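Local coordinates for cell division protein FtsI/penicillin binding protein 2 (Legionella pneumophila subsp. pneumophila ATCC 43290, PDB 4ZTK), which probably catalyses D,D-transpeptidation, cross-linking peptidoglycan peptides for the septal wall during cell division, as a penicillin-binding protein with a transpeptidase domain, at residues 78-83 with 132-137; 72-77 with 258-263; 27-32 with 58-63; 41-46 with 279-284. One frame throughout, in Å; residues are numbered along the deposited sequence.

Contact 1: residues 78-83 with 132-137; sequences PGSTIK and AKSINV
S80 and K83 face S134 and N136 across what are probably two active-site motifs of a penicillin-binding transpeptidase: SxxK at the start of helix 83-92, and SxN in the bend between helices 127-133 and 136-146. K248, probably of the KTG-type motif, adjoins S80 and K83 and hydrogen-bonds S134 OG.

Direct hydrogen bonding rests on the lysine. K83 runs extended until chi4 (61°) bends NZ round toward N136, and the two side chains cross at about a right angle. K83 NZ donates to N136 OD1 at 2.8 Å, approaching 25° out of the amide plane, and also to S80 OG at 3.0 Å, with a weak third bond to A180 O. NZ thereby joins both motifs.

Water-mediated bonding closes the gap between the hydroxyls. One water sits 3.0 Å from both S80 OG and S134 OG, and hydrogen-bonds N136 OD1 as well.

Van der Waals contact is slight: K83 CD passes 3.7 Å from S134 OG. S134 has positive phi as the C' residue of a Schellman motif that ends helix 127-133. S134 OG also bonds a sulfonate oxygen of a bound cyclohexylaminoethanesulfonate, probably from the crystallisation liquor, and lies 3.5 Å from S80 CB.

Contact 2: residues 72-77 with 258-263; sequences KSRIFS and KYLALF
L260 is the first residue of strand 259-263 to reach across, and it meets two side chains of the 72-77 loop. Its CD1 packs 3.9 Å from F76 CB, while CD2 lies 4.4 Å from R74 NH2, oblique to the guanidinium. R74 keeps CG anti to the backbone N (chi1 -179°) and extends all the way out, passing by the leucine to form a salt bridge with E281 on the neighbouring strand; its guanidinium also makes a cation-pi contact with W71.

A261 turns to the other face of the sheet, where it packs on L298 of helix 295-310. This alternation belongs to the antiparallel five-stranded sheet of the transpeptidase fold: strand 259-267 runs between 274-281 and 246-253, and the loop that leads into the probable SxxK serine crosses the face bearing L260 and L262.

L262 comes next on the loop side. Its CD2 touches the F76 ring from its edge, near the ring plane, 3.8 Å from F76 CE2, and the two side chains slide past each other in opposite directions. F76 CG sits between the backbone N and carbonyl carbon (chi1 62°), and W71 meets the F76 ring edge-to-face. The same L262 CD2 also reaches the loop backbone, 4.3 Å from S77 O, while F263 faces away again, toward F303 and helix 295-310.

Contact 3: residues 27-32 with 58-63; sequences IVEKQI and AFAESS
V28 and I32, one turn apart on helix 22-38, both point at strand 58-63, and A60 CB is where their methyls converge. V28 CG2 occupies the position between its backbone N and carbonyl carbon (chi1 of CG1 -63°), from which it reaches A60 CB at 3.8 Å and A58 CB at 4.0 Å. Further along the helix, I32 CG2 meets the same A60, 4.0 Å from its CB and 3.9 Å from its O. E29 flanks the strand with its aliphatic part, E29 CG lying 3.8 Å from A60 CB.

Helix and strand run nearly parallel, with axes 7.4 Å apart at an angle of 24°. This is helix-on-sheet packing at an outermost strand of the transpeptidase fold. A58, A60 and S62 turn to the helix, whereas F59 and E61 turn to the other face, toward W71. V28 and I32 also cover I46 on the adjoining strand.

Every close pairing here is a methyl or methylene against carbon or backbone, so the grip depends on shape, and the alanines are consistent with the close approach of the axes. E29 OE2 bonds Q25 NE2, which also reaches F59 O from the helix, while E61, on the other face, bonds S70 OG and W71 N.

Contact 4: residues 41-46 with 279-284; sequences AKSGVI and VIEEGY
An antiparallel strand pairing joins residues 43-45 to 279-281, near the middle of the five-stranded transpeptidase sheet, with strand 43-49 beside strand 274-281. V45 and V279 exchange two backbone bonds, V45 N to V279 O at 2.9 Å and V279 N to V45 O at 3.0 Å, and their side chains lie side by side, pointing the same way. G44 opposite I280 is a non-hydrogen-bonded pair, with G44 CA close to V279 O, and E281 N then donates to S43 O.

A classic beta bulge ends the ladder, as K42 and S43 together face E281. E281 O takes K42 N at 2.8 Å almost in line with its C=O, and S43 N only weakly at 3.4 Å. The side chains add a short bond: S43 OG donates to the anti lone pair of E281 OE2 at 2.5 Å, while also taking W71 NE1; R74 is the second partner of the E281 carboxylate. K42 lies alongside E281, but K42 NZ stays 4.1 Å from both E281 OE1 and E282 OE2, beyond salt bridges, with K42 CD 3.3 Å from E282 OE2. On the opposite face A41 CB packs 3.6 Å from I280 CG2.

Helices 22-38 and 295-310 cover the face of I46 and I280; on the other, V45 packs on W71 and F59, while strands 56-63 and 259-267 pair with the outer backbone edges.

How the contacts relate
Contact 4 is the buried backbone pairing in the sheet to which contacts 2 and 3 attach. Contact 3 packs a helix on the outermost strand 56-63, which itself hydrogen-bonds strand 43-49 through A60 with I46 and S62 with G44. Contact 2, about 8 Å from contact 4 between centres, lies on the neighbouring strand and carries the loop in from the other face; R74 to E281 ties the two. Contacts 2 and 3 are buried and mainly apolar, whereas contact 1 is a polar surface cluster of lysine, hydroxyls, amide and water. L262 against P78 and T81 connects it to contact 2, while contact 3 lies about 26 Å away between centres, on the far side of the chain's centre.

Contact 1: residues 78-83 with 132-137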
loop_
_atom_site.group_PDB
_atom_site.type_symbol
_atom_site.label_atom_id
_atom_site.label_comp_id
_atom_site.label_asym_id
_atom_site.label_seq_id
_atom_site.Cartn_x
_atom_site.Cartn_y
_atom_site.Cartn_z
ATOM N N PRO A 78 -6.335 -4.994 1.512
ATOM C CA PRO A 78 -5.013 -4.387 1.333
ATOM C C PRO A 78 -3.883 -5.396 1.492
ATOM O O PRO A 78 -2.751 -5.109 1.098
ATOM C CB PRO A 78 -4.956 -3.358 2.461
ATOM C CG PRO A 78 -5.779 -3.981 3.548
ATOM C CD PRO A 78 -6.909 -4.680 2.832
ATOM N N GLY A 79 -4.190 -6.559 2.058
ATOM C CA GLY A 79 -3.180 -7.565 2.324
ATOM C C GLY A 79 -2.060 -6.995 3.169
ATOM O O GLY A 79 -2.304 -6.183 4.068
ATOM N N SER A 80 -0.827 -7.383 2.859
ATOM C CA SER A 80 0.325 -6.983 3.669
ATOM C C SER A 80 0.679 -5.484 3.635
ATOM O O SER A 80 1.545 -5.043 4.392
ATOM C CB SER A 80 1.554 -7.834 3.322
ATOM O OG SER A 80 1.314 -9.205 3.597
ATOM N N THR A 81 0.020 -4.695 2.785
ATOM C CA THR A 81 0.228 -3.246 2.835
ATOM C C THR A 81 -0.357 -2.641 4.121
ATOM O O THR A 81 -0.106 -1.478 4.425
ATOM C CB THR A 81 -0.326 -2.499 1.585
ATOM O OG1 THR A 81 -1.751 -2.659 1.506
ATOM C CG2 THR A 81 0.328 -3.025 0.310
ATOM N N ILE A 82 -1.112 -3.438 4.880
ATOM C CA ILE A 82 -1.591 -3.010 6.200
ATOM C C ILE A 82 -0.479 -3.066 7.251
ATOM O O ILE A 82 -0.533 -2.361 8.253
ATOM C CB ILE A 82 -2.777 -3.874 6.703
ATOM C CG1 ILE A 82 -3.505 -3.187 7.860
ATOM C CG2 ILE A 82 -2.304 -5.250 7.183
ATOM C CD1 ILE A 82 -4.088 -1.875 7.507
ATOM N N LYS A 83 0.521 -3.915 7.017
ATOM C CA LYS A 83 1.543 -4.216 8.024
ATOM C C LYS A 83 2.253 -3.004 8.648
ATOM O O LYS A 83 2.458 -2.983 9.861
ATOM C CB LYS A 83 2.563 -5.239 7.489
ATOM C CG LYS A 83 2.036 -6.679 7.443
ATOM C CD LYS A 83 3.058 -7.633 6.825
ATOM C CE LYS A 83 2.712 -9.098 7.110
ATOM N NZ LYS A 83 1.389 -9.501 6.553
ATOM N N ALA A 132 10.290 -5.857 6.442
ATOM C CA ALA A 132 11.098 -5.973 5.222
ATOM C C ALA A 132 10.833 -7.269 4.460
ATOM O O ALA A 132 10.658 -7.262 3.244
ATOM C CB ALA A 132 12.596 -5.851 5.558
ATOM N N LYS A 133 10.806 -8.384 5.180
ATOM C CA LYS A 133 10.581 -9.680 4.557
ATOM C C LYS A 133 9.101 -10.038 4.529
ATOM O O LYS A 133 8.715 -11.041 3.938
ATOM C CB LYS A 133 11.394 -10.757 5.273
ATOM C CG LYS A 133 12.878 -10.701 4.947
ATOM C CD LYS A 133 13.735 -10.901 6.185
ATOM C CE LYS A 133 13.645 -12.325 6.712
ATOM N NZ LYS A 133 14.298 -13.311 5.805
ATOM N N SER A 134 8.284 -9.196 5.157
ATOM C CA SER A 134 6.835 -9.393 5.220
ATOM C C SER A 134 6.468 -10.721 5.890
ATOM O O SER A 134 5.759 -11.547 5.315
ATOM C CB SER A 134 6.212 -9.290 3.827
ATOM O OG SER A 134 4.841 -8.958 3.911
ATOM N N ILE A 135 6.948 -10.902 7.115
ATOM C CA ILE A 135 6.757 -12.149 7.851
ATOM C C ILE A 135 5.426 -12.148 8.606
ATOM O O ILE A 135 5.265 -11.443 9.603
ATOM C CB ILE A 135 7.924 -12.390 8.825
ATOM C CG1 ILE A 135 9.248 -12.340 8.060
ATOM C CG2 ILE A 135 7.759 -13.733 9.549
ATOM C CD1 ILE A 135 10.448 -12.758 8.879
ATOM N N ASN A 136 4.481 -12.943 8.108
ATOM C CA ASN A 136 3.114 -12.957 8.620
ATOM C C ASN A 136 2.992 -13.293 10.106
ATOM O O ASN A 136 2.338 -12.570 10.856
ATOM C CB ASN A 136 2.245 -13.919 7.802
ATOM C CG ASN A 136 1.961 -13.403 6.398
ATOM O OD1 ASN A 136 2.088 -12.211 6.125
ATOM N ND2 ASN A 136 1.564 -14.304 5.506
ATOM N N VAL A 137 3.611 -14.392 10.526
ATOM C CA VAL A 137 3.480 -14.847 11.911
ATOM C C VAL A 137 3.943 -13.773 12.899
ATOM O O VAL A 137 3.317 -13.572 13.936
ATOM C CB VAL A 137 4.213 -16.190 12.150
ATOM C CG1 VAL A 137 4.263 -16.530 13.637
ATOM C CG2 VAL A 137 3.522 -17.304 11.381
HETATM O O HOH W 1 3.239 -11.461 3.527
#

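Contact 2: residues 72-77 with 258-263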
loop_
_atom_site.group_PDB
_atom_site.type_symbol
_atom_site.label_atom_id
_atom_site.label_comp_id
_atom_site.label_asym_id
_atom_site.label_seq_id
_atom_site.Cartn_x
_atom_site.Cartn_y
_atom_site.Cartn_z
ATOM N N LYS A 72 -12.023 3.008 -9.504
ATOM C CA LYS A 72 -12.442 4.241 -8.854
ATOM C C LYS A 72 -13.343 3.923 -7.666
ATOM O O LYS A 72 -13.394 4.682 -6.698
ATOM C CB LYS A 72 -13.185 5.158 -9.830
ATOM C CG LYS A 72 -12.335 5.742 -10.955
ATOM C CD LYS A 72 -12.953 7.039 -11.475
ATOM C CE LYS A 72 -12.268 7.546 -12.737
ATOM N NZ LYS A 72 -12.772 6.862 -13.962
ATOM N N SER A 73 -14.047 2.796 -7.737
ATOM C CA SER A 73 -14.980 2.421 -6.675
ATOM C C SER A 73 -14.756 1.021 -6.088
ATOM O O SER A 73 -15.306 0.695 -5.033
ATOM C CB SER A 73 -16.422 2.553 -7.171
ATOM O OG SER A 73 -16.635 1.786 -8.344
ATOM N N ARG A 74 -13.949 0.205 -6.759
ATOM C CA ARG A 74 -13.772 -1.202 -6.380
ATOM C C ARG A 74 -13.239 -1.413 -4.956
ATOM O O ARG A 74 -12.287 -0.760 -4.531
ATOM C CB ARG A 74 -12.878 -1.916 -7.400
ATOM C CG ARG A 74 -12.643 -3.390 -7.130
ATOM C CD ARG A 74 -12.093 -4.063 -8.379
ATOM N NE ARG A 74 -11.637 -5.427 -8.129
ATOM C CZ ARG A 74 -11.144 -6.230 -9.067
ATOM N NH1 ARG A 74 -11.046 -5.808 -10.320
ATOM N NH2 ARG A 74 -10.752 -7.457 -8.752
ATOM N N ILE A 75 -13.862 -2.336 -4.232
ATOM C CA ILE A 75 -13.483 -2.634 -2.856
ATOM C C ILE A 75 -12.617 -3.882 -2.798
ATOM O O ILE A 75 -12.968 -4.918 -3.358
ATOM C CB ILE A 75 -14.723 -2.857 -1.964
ATOM C CG1 ILE A 75 -15.588 -1.594 -1.918
ATOM C CG2 ILE A 75 -14.304 -3.284 -0.555
ATOM C CD1 ILE A 75 -16.827 -1.733 -1.045
ATOM N N PHE A 76 -11.485 -3.784 -2.113
ATOM C CA PHE A 76 -10.571 -4.911 -2.023
ATOM C C PHE A 76 -9.888 -4.967 -0.663
ATOM O O PHE A 76 -10.069 -4.084 0.174
ATOM C CB PHE A 76 -9.539 -4.866 -3.162
ATOM C CG PHE A 76 -8.646 -3.650 -3.138
ATOM C CD1 PHE A 76 -9.102 -2.423 -3.597
ATOM C CD2 PHE A 76 -7.344 -3.737 -2.671
ATOM C CE1 PHE A 76 -8.284 -1.309 -3.577
ATOM C CE2 PHE A 76 -6.520 -2.622 -2.649
ATOM C CZ PHE A 76 -6.992 -1.409 -3.104
ATOM N N SER A 77 -9.125 -6.028 -0.441
ATOM C CA SER A 77 -8.355 -6.172 0.782
ATOM C C SER A 77 -6.933 -5.683 0.526
ATOM O O SER A 77 -6.390 -5.903 -0.555
ATOM C CB SER A 77 -8.363 -7.631 1.235
ATOM O OG SER A 77 -7.316 -7.874 2.154
ATOM N N LYS A 258 -7.265 -15.947 -7.837
ATOM C CA LYS A 258 -7.236 -14.599 -8.397
ATOM C C LYS A 258 -6.297 -13.700 -7.592
ATOM O O LYS A 258 -6.542 -13.419 -6.419
ATOM C CB LYS A 258 -8.648 -14.003 -8.447
ATOM C CG LYS A 258 -9.452 -14.338 -9.708
ATOM C CD LYS A 258 -9.640 -15.835 -9.904
ATOM C CE LYS A 258 -10.515 -16.147 -11.108
ATOM N NZ LYS A 258 -11.948 -15.834 -10.856
ATOM N N TYR A 259 -5.224 -13.251 -8.235
ATOM C CA TYR A 259 -4.170 -12.509 -7.552
ATOM C C TYR A 259 -4.246 -10.998 -7.739
ATOM O O TYR A 259 -4.380 -10.500 -8.858
ATOM C CB TYR A 259 -2.802 -12.984 -8.034
ATOM C CG TYR A 259 -2.317 -14.255 -7.384
ATOM C CD1 TYR A 259 -2.978 -15.460 -7.582
ATOM C CD2 TYR A 259 -1.184 -14.253 -6.582
ATOM C CE1 TYR A 259 -2.529 -16.627 -6.991
ATOM C CE2 TYR A 259 -0.725 -15.411 -5.992
ATOM C CZ TYR A 259 -1.400 -16.596 -6.197
ATOM O OH TYR A 259 -0.942 -17.748 -5.602
ATOM N N LEU A 260 -4.149 -10.275 -6.631
ATOM C CA LEU A 260 -3.867 -8.846 -6.681
ATOM C C LEU A 260 -2.422 -8.647 -6.248
ATOM O O LEU A 260 -2.007 -9.143 -5.197
ATOM C CB LEU A 260 -4.799 -8.057 -5.753
ATOM C CG LEU A 260 -6.301 -8.061 -6.056
ATOM C CD1 LEU A 260 -7.045 -7.178 -5.062
ATOM C CD2 LEU A 260 -6.568 -7.597 -7.481
ATOM N N ALA A 261 -1.654 -7.941 -7.066
ATOM C CA ALA A 261 -0.278 -7.606 -6.725
ATOM C C ALA A 261 -0.186 -6.111 -6.431
ATOM O O ALA A 261 -0.507 -5.281 -7.282
ATOM C CB ALA A 261 0.654 -7.994 -7.859
ATOM N N LEU A 262 0.260 -5.775 -5.226
ATOM C CA LEU A 262 0.192 -4.401 -4.746
ATOM C C LEU A 262 1.547 -3.851 -4.352
ATOM O O LEU A 262 2.399 -4.585 -3.859
ATOM C CB LEU A 262 -0.726 -4.309 -3.519
ATOM C CG LEU A 262 -2.177 -4.776 -3.590
ATOM C CD1 LEU A 262 -2.267 -6.283 -3.395
ATOM C CD2 LEU A 262 -3.012 -4.043 -2.547
ATOM N N PHE A 263 1.730 -2.548 -4.546
ATOM C CA PHE A 263 2.861 -1.849 -3.954
ATOM C C PHE A 263 2.470 -0.423 -3.617
ATOM O O PHE A 263 1.995 0.319 -4.470
ATOM C CB PHE A 263 4.093 -1.866 -4.861
ATOM C CG PHE A 263 5.354 -1.409 -4.174
ATOM C CD1 PHE A 263 6.026 -2.247 -3.301
ATOM C CD2 PHE A 263 5.865 -0.142 -4.398
ATOM C CE1 PHE A 263 7.190 -1.832 -2.664
ATOM C CE2 PHE A 263 7.031 0.281 -3.772
ATOM C CZ PHE A 263 7.693 -0.564 -2.902
#

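Contact 3: residues 27-32 with 58-63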
loop_
_atom_site.group_PDB
_atom_site.type_symbol
_atom_site.label_atom_id
_atom_site.label_comp_id
_atom_site.label_asym_id
_atom_site.label_seq_id
_atom_site.Cartn_x
_atom_site.Cartn_y
_atom_site.Cartn_z
ATOM N N ILE A 27 1.824 10.433 -17.294
ATOM C CA ILE A 27 2.806 9.450 -16.843
ATOM C C ILE A 27 2.156 8.129 -16.427
ATOM O O ILE A 27 2.538 7.063 -16.909
ATOM C CB ILE A 27 3.643 9.989 -15.669
ATOM C CG1 ILE A 27 4.560 11.116 -16.150
ATOM C CG2 ILE A 27 4.454 8.861 -15.022
ATOM C CD1 ILE A 27 5.347 11.789 -15.037
ATOM N N VAL A 28 1.165 8.191 -15.545
ATOM C CA VAL A 28 0.570 6.956 -15.038
ATOM C C VAL A 28 -0.249 6.255 -16.122
ATOM O O VAL A 28 -0.354 5.029 -16.142
ATOM C CB VAL A 28 -0.263 7.187 -13.757
ATOM C CG1 VAL A 28 0.637 7.680 -12.639
ATOM C CG2 VAL A 28 -1.405 8.177 -14.008
ATOM N N GLU A 29 -0.807 7.044 -17.033
ATOM C CA GLU A 29 -1.542 6.497 -18.168
ATOM C C GLU A 29 -0.664 5.630 -19.065
ATOM O O GLU A 29 -1.073 4.546 -19.448
ATOM C CB GLU A 29 -2.206 7.613 -18.978
ATOM C CG GLU A 29 -3.536 8.069 -18.403
ATOM C CD GLU A 29 -4.072 9.313 -19.086
ATOM O OE1 GLU A 29 -3.291 9.982 -19.795
ATOM O OE2 GLU A 29 -5.271 9.621 -18.916
ATOM N N LYS A 30 0.539 6.100 -19.386
ATOM C CA LYS A 30 1.480 5.312 -20.183
ATOM C C LYS A 30 1.951 4.063 -19.441
ATOM O O LYS A 30 2.096 2.994 -20.036
ATOM C CB LYS A 30 2.709 6.140 -20.563
ATOM C CG LYS A 30 2.409 7.366 -21.386
ATOM C CD LYS A 30 3.683 8.085 -21.809
ATOM C CE LYS A 30 4.444 8.628 -20.610
ATOM N NZ LYS A 30 5.663 9.375 -21.031
ATOM N N GLN A 31 2.214 4.210 -18.148
ATOM C CA GLN A 31 2.826 3.134 -17.375
ATOM C C GLN A 31 1.876 1.979 -17.062
ATOM O O GLN A 31 2.253 0.817 -17.205
ATOM C CB GLN A 31 3.448 3.674 -16.082
ATOM C CG GLN A 31 4.623 4.624 -16.289
ATOM C CD GLN A 31 5.853 3.938 -16.866
ATOM O OE1 GLN A 31 5.914 2.710 -16.960
ATOM N NE2 GLN A 31 6.843 4.736 -17.253
ATOM N N ILE A 32 0.655 2.284 -16.630
ATOM C CA ILE A 32 -0.271 1.215 -16.233
ATOM C C ILE A 32 -0.781 0.436 -17.443
ATOM O O ILE A 32 -0.978 -0.777 -17.383
ATOM C CB ILE A 32 -1.465 1.725 -15.379
ATOM C CG1 ILE A 32 -2.174 0.548 -14.708
ATOM C CG2 ILE A 32 -2.461 2.538 -16.212
ATOM C CD1 ILE A 32 -1.270 -0.285 -13.813
ATOM N N ALA A 58 -3.301 12.034 -9.557
ATOM C CA ALA A 58 -3.346 11.235 -10.775
ATOM C C ALA A 58 -3.960 9.874 -10.487
ATOM O O ALA A 58 -3.772 9.307 -9.406
ATOM C CB ALA A 58 -1.958 11.084 -11.377
ATOM N N PHE A 59 -4.693 9.357 -11.465
ATOM C CA PHE A 59 -5.393 8.090 -11.328
ATOM C C PHE A 59 -5.618 7.532 -12.726
ATOM O O PHE A 59 -6.266 8.169 -13.550
ATOM C CB PHE A 59 -6.739 8.318 -10.635
ATOM C CG PHE A 59 -7.463 7.052 -10.260
ATOM C CD1 PHE A 59 -8.125 6.299 -11.219
ATOM C CD2 PHE A 59 -7.503 6.631 -8.944
ATOM C CE1 PHE A 59 -8.791 5.140 -10.872
ATOM C CE2 PHE A 59 -8.172 5.470 -8.590
ATOM C CZ PHE A 59 -8.816 4.725 -9.556
ATOM N N ALA A 60 -5.078 6.351 -13.002
ATOM C CA ALA A 60 -5.327 5.705 -14.287
ATOM C C ALA A 60 -5.475 4.201 -14.135
ATOM O O ALA A 60 -4.806 3.579 -13.307
ATOM C CB ALA A 60 -4.222 6.027 -15.278
ATOM N N GLU A 61 -6.358 3.622 -14.939
ATOM C CA GLU A 61 -6.544 2.177 -14.947
ATOM C C GLU A 61 -6.644 1.647 -16.372
ATOM O O GLU A 61 -6.992 2.380 -17.295
ATOM C CB GLU A 61 -7.784 1.780 -14.135
ATOM C CG GLU A 61 -9.098 2.310 -14.691
ATOM C CD GLU A 61 -10.284 2.021 -13.779
ATOM O OE1 GLU A 61 -11.207 2.864 -13.718
ATOM O OE2 GLU A 61 -10.299 0.956 -13.128
ATOM N N SER A 62 -6.327 0.370 -16.539
ATOM C CA SER A 62 -6.421 -0.298 -17.828
ATOM C C SER A 62 -6.950 -1.705 -17.601
ATOM O O SER A 62 -6.489 -2.400 -16.692
ATOM C CB SER A 62 -5.047 -0.360 -18.496
ATOM O OG SER A 62 -5.128 -0.931 -19.791
ATOM N N SER A 63 -7.925 -2.114 -18.411
ATOM C CA SER A 63 -8.532 -3.441 -18.288
ATOM C C SER A 63 -8.612 -4.116 -19.647
ATOM O O SER A 63 -8.978 -3.480 -20.633
ATOM C CB SER A 63 -9.935 -3.341 -17.687
ATOM O OG SER A 63 -9.888 -2.844 -16.361
#

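Contact 4: residues 41-46 with 279-284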
loop_
_atom_site.group_PDB
_atom_site.type_symbol
_atom_site.label_atom_id
_atom_site.label_comp_id
_atom_site.label_asym_id
_atom_site.label_seq_id
_atom_site.Cartn_x
_atom_site.Cartn_y
_atom_site.Cartn_z
ATOM N N ALA A 41 -2.311 -8.906 -17.617
ATOM C CA ALA A 41 -3.174 -8.752 -16.455
ATOM C C ALA A 41 -4.633 -8.562 -16.848
ATOM O O ALA A 41 -4.940 -8.073 -17.936
ATOM C CB ALA A 41 -2.706 -7.585 -15.610
ATOM N N LYS A 42 -5.531 -8.949 -15.950
ATOM C CA LYS A 42 -6.949 -8.696 -16.152
ATOM C C LYS A 42 -7.210 -7.195 -16.085
ATOM O O LYS A 42 -7.942 -6.644 -16.905
ATOM C CB LYS A 42 -7.783 -9.434 -15.106
ATOM C CG LYS A 42 -9.285 -9.254 -15.279
ATOM C CD LYS A 42 -10.059 -10.048 -14.239
ATOM C CE LYS A 42 -11.556 -9.863 -14.415
ATOM N NZ LYS A 42 -12.321 -10.464 -13.286
ATOM N N SER A 43 -6.601 -6.540 -15.100
ATOM C CA SER A 43 -6.668 -5.087 -14.988
ATOM C C SER A 43 -5.508 -4.547 -14.160
ATOM O O SER A 43 -4.714 -5.304 -13.602
ATOM C CB SER A 43 -7.990 -4.644 -14.357
ATOM O OG SER A 43 -7.994 -4.905 -12.963
ATOM N N GLY A 44 -5.423 -3.229 -14.072
ATOM C CA GLY A 44 -4.408 -2.604 -13.252
ATOM C C GLY A 44 -4.743 -1.151 -13.025
ATOM O O GLY A 44 -5.466 -0.548 -13.813
ATOM N N VAL A 45 -4.210 -0.587 -11.951
ATOM C CA VAL A 45 -4.472 0.800 -11.609
ATOM C C VAL A 45 -3.246 1.413 -10.945
ATOM O O VAL A 45 -2.534 0.738 -10.203
ATOM C CB VAL A 45 -5.701 0.923 -10.672
ATOM C CG1 VAL A 45 -5.545 0.014 -9.454
ATOM C CG2 VAL A 45 -5.929 2.377 -10.240
ATOM N N ILE A 46 -2.987 2.682 -11.245
ATOM C CA ILE A 46 -1.984 3.456 -10.529
ATOM C C ILE A 46 -2.600 4.754 -10.028
ATOM O O ILE A 46 -3.311 5.444 -10.764
ATOM C CB ILE A 46 -0.782 3.809 -11.419
ATOM C CG1 ILE A 46 -0.111 2.543 -11.948
ATOM C CG2 ILE A 46 0.222 4.646 -10.643
ATOM C CD1 ILE A 46 0.979 2.827 -12.955
ATOM N N VAL A 279 -1.640 -1.317 -8.257
ATOM C CA VAL A 279 -2.299 -2.607 -8.100
ATOM C C VAL A 279 -2.488 -3.263 -9.457
ATOM O O VAL A 279 -3.033 -2.657 -10.379
ATOM C CB VAL A 279 -3.668 -2.481 -7.386
ATOM C CG1 VAL A 279 -4.387 -3.828 -7.364
ATOM C CG2 VAL A 279 -3.480 -1.961 -5.976
ATOM N N ILE A 280 -2.015 -4.498 -9.574
ATOM C CA ILE A 280 -2.152 -5.273 -10.799
ATOM C C ILE A 280 -3.057 -6.449 -10.482
ATOM O O ILE A 280 -2.895 -7.084 -9.440
ATOM C CB ILE A 280 -0.792 -5.836 -11.270
ATOM C CG1 ILE A 280 0.270 -4.733 -11.346
ATOM C CG2 ILE A 280 -0.942 -6.575 -12.597
ATOM C CD1 ILE A 280 -0.055 -3.613 -12.319
ATOM N N GLU A 281 -4.002 -6.749 -11.366
ATOM C CA GLU A 281 -4.931 -7.851 -11.120
ATOM C C GLU A 281 -4.722 -9.022 -12.076
ATOM O O GLU A 281 -4.844 -8.870 -13.287
ATOM C CB GLU A 281 -6.378 -7.367 -11.202
ATOM C CG GLU A 281 -7.402 -8.458 -10.965
ATOM C CD GLU A 281 -8.825 -7.976 -11.187
ATOM O OE1 GLU A 281 -9.754 -8.624 -10.662
ATOM O OE2 GLU A 281 -9.014 -6.954 -11.887
ATOM N N GLU A 282 -4.414 -10.187 -11.511
ATOM C CA GLU A 282 -4.177 -11.401 -12.284
ATOM C C GLU A 282 -3.063 -11.226 -13.302
ATOM O O GLU A 282 -3.152 -11.724 -14.421
ATOM C CB GLU A 282 -5.454 -11.875 -12.979
ATOM C CG GLU A 282 -6.539 -12.335 -12.024
ATOM C CD GLU A 282 -7.788 -12.791 -12.750
ATOM O OE1 GLU A 282 -7.655 -13.444 -13.808
ATOM O OE2 GLU A 282 -8.901 -12.488 -12.266
ATOM N N GLY A 283 -2.016 -10.509 -12.916
ATOM C CA GLY A 283 -0.856 -10.360 -13.773
ATOM C C GLY A 283 0.161 -11.452 -13.502
ATOM O O GLY A 283 0.121 -12.110 -12.456
ATOM N N TYR A 284 1.064 -11.659 -14.456
ATOM C CA TYR A 284 2.183 -12.572 -14.271
ATOM C C TYR A 284 3.278 -12.248 -15.271
ATOM O O TYR A 284 3.016 -11.680 -16.330
ATOM C CB TYR A 284 1.748 -14.030 -14.444
ATOM C CG TYR A 284 1.415 -14.406 -15.869
ATOM C CD1 TYR A 284 0.162 -14.133 -16.402
ATOM C CD2 TYR A 284 2.349 -15.039 -16.680
ATOM C CE1 TYR A 284 -0.149 -14.477 -17.706
ATOM C CE2 TYR A 284 2.046 -15.385 -17.983
ATOM C CZ TYR A 284 0.795 -15.102 -18.491
ATOM O OH TYR A 284 0.489 -15.447 -19.790
#